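Side-chain contact in dehalogenase-like hydrolase (Ralstonia solanacearum, PDB 3UMB), which probably catalyses the hydrolytic dehalogenation of small (S)-2-haloalkanoic acids, giving the corresponding (R)-2-hydroxyalkanoic acids and a halide ion: residues R43-D46 with Y47-R51. Residues are numbered along the deposited sequence; the frame is centred on the assembly and turned at random.
Sequences RQID and YTRIR
Ile45 under the guanidinium of Arg49, and Arg43 against the ring of Tyr47, are local contacts one turn apart on helix 33-54, buried at the dimer interface. The branched Ile45 puts CG2 over the centre of one guanidinium face, 3.6 Å from Arg49 CZ; with chi1 at -70°, this methyl lies anti to the backbone N and leans along the helix toward Arg49. The apolar methyl suits the flat face and leaves the rim to polar partners. There, in the guanidinium plane, a water accepts from Arg49 NH1 at 2.9 Å and donates to Asp46 OD1. It links opposite charges whose nearest atoms, Asp46 OD1 and Arg49 NH1, stand 4.7 Å apart. Arg49 also makes a cation-pi contact with Trp183.

The carbonyl of Ile45 serves two donors. Arg49 N closes the helical turn, whereas Thr48 OG1 donates to Ile45 O over 2.8 Å, in the carbonyl plane on a lone pair. A chi1 of 62° turns this hydroxyl back toward the preceding turn; threonine thus satisfies its buried hydroxyl within its own helix.

Arg43 CB lies over one face of the Tyr47 ring, and the bend at chi2 brings CD to 4.0 Å from Tyr47 CE1, which meets the guanidinium at its edge, the two planes 68° apart. Both polar ends reach Glu206 of the second subunit, Arg43 NH1 by a salt bridge and Tyr47 OH by a hydrogen bond.

Asp46 binds magnesium together with Asp42, one turn earlier, and packs against Asp46 of the second subunit. The cation probably offsets the repulsion between the neighbouring carboxylates: two aspartates spaced i, i+4 form a metal site on one face of an interface helix in this HAD-superfamily dehalogenase.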
# COMPACT_ATOMS: atom_id res chain seq x y z
N ARG A 43 -4.42 4.92 -4.96
CA ARG A 43 -4.10 5.88 -3.87
C ARG A 43 -5.08 5.77 -2.71
O ARG A 43 -4.69 5.96 -1.57
CB ARG A 43 -3.93 7.33 -4.37
CG ARG A 43 -2.64 7.50 -5.18
CD ARG A 43 -1.42 7.19 -4.31
NE ARG A 43 -0.26 8.01 -4.65
CZ ARG A 43 0.67 7.66 -5.56
NH1 ARG A 43 1.73 8.44 -5.78
NH2 ARG A 43 0.57 6.54 -6.27
N GLN A 44 -6.32 5.38 -2.99
CA GLN A 44 -7.29 5.21 -1.91
C GLN A 44 -6.80 4.16 -0.91
O GLN A 44 -6.71 4.40 0.28
CB GLN A 44 -8.68 4.90 -2.47
CG GLN A 44 -9.72 4.51 -1.47
CD GLN A 44 -10.94 3.87 -2.13
OE1 GLN A 44 -10.79 2.91 -2.88
NE2 GLN A 44 -12.14 4.45 -1.91
N ILE A 45 -6.39 3.03 -1.45
CA ILE A 45 -5.87 1.97 -0.65
C ILE A 45 -4.49 2.32 -0.09
O ILE A 45 -4.25 2.11 1.06
CB ILE A 45 -5.95 0.68 -1.43
CG1 ILE A 45 -7.41 0.27 -1.55
CG2 ILE A 45 -5.20 -0.46 -0.72
CD1 ILE A 45 -8.10 0.01 -0.14
N ASP A 46 -3.60 2.88 -0.89
CA ASP A 46 -2.31 3.27 -0.39
C ASP A 46 -2.47 4.14 0.84
O ASP A 46 -1.75 3.94 1.82
CB ASP A 46 -1.55 4.07 -1.43
CG ASP A 46 -1.01 3.22 -2.54
OD1 ASP A 46 -1.17 1.97 -2.43
OD2 ASP A 46 -0.46 3.82 -3.51
N TYR A 47 -3.39 5.12 0.79
CA TYR A 47 -3.58 6.07 1.88
C TYR A 47 -4.11 5.41 3.14
O TYR A 47 -3.69 5.78 4.22
CB TYR A 47 -4.44 7.27 1.47
CG TYR A 47 -3.80 8.26 0.49
CD1 TYR A 47 -2.43 8.19 0.13
CD2 TYR A 47 -4.54 9.30 -0.05
CE1 TYR A 47 -1.85 9.11 -0.80
CE2 TYR A 47 -3.96 10.23 -0.98
CZ TYR A 47 -2.63 10.13 -1.32
OH TYR A 47 -2.09 11.06 -2.19
N THR A 48 -4.99 4.43 3.03
CA THR A 48 -5.48 3.73 4.26
C THR A 48 -4.32 2.99 4.94
O THR A 48 -4.20 3.01 6.14
CB THR A 48 -6.58 2.72 3.95
OG1 THR A 48 -6.07 1.71 3.09
CG2 THR A 48 -7.80 3.39 3.29
N ARG A 49 -3.47 2.32 4.15
CA ARG A 49 -2.32 1.64 4.70
C ARG A 49 -1.25 2.55 5.26
O ARG A 49 -0.73 2.31 6.32
CB ARG A 49 -1.69 0.79 3.63
CG ARG A 49 -2.59 -0.33 3.18
CD ARG A 49 -2.03 -0.96 1.97
NE ARG A 49 -2.81 -2.10 1.54
CZ ARG A 49 -2.64 -2.71 0.37
NH1 ARG A 49 -1.70 -2.28 -0.51
NH2 ARG A 49 -3.41 -3.74 0.06
N ILE A 50 -0.91 3.61 4.53
CA ILE A 50 0.09 4.55 4.99
C ILE A 50 -0.32 5.07 6.37
O ILE A 50 0.48 5.08 7.32
CB ILE A 50 0.25 5.74 3.99
CG1 ILE A 50 0.93 5.28 2.73
CG2 ILE A 50 1.03 6.94 4.64
CD1 ILE A 50 0.92 6.33 1.66
N ARG A 51 -1.57 5.53 6.47
CA ARG A 51 -2.13 6.01 7.74
C ARG A 51 -2.14 5.01 8.89
O ARG A 51 -1.78 5.37 10.02
CB ARG A 51 -3.58 6.49 7.51
CG ARG A 51 -3.65 7.77 6.65
CD ARG A 51 -5.08 8.31 6.47
NE ARG A 51 -5.10 9.63 5.84
CZ ARG A 51 -4.83 10.77 6.46
NH1 ARG A 51 -4.56 10.79 7.76
NH2 ARG A 51 -4.84 11.92 5.77
O HOH W 1 -0.04 0.08 -0.79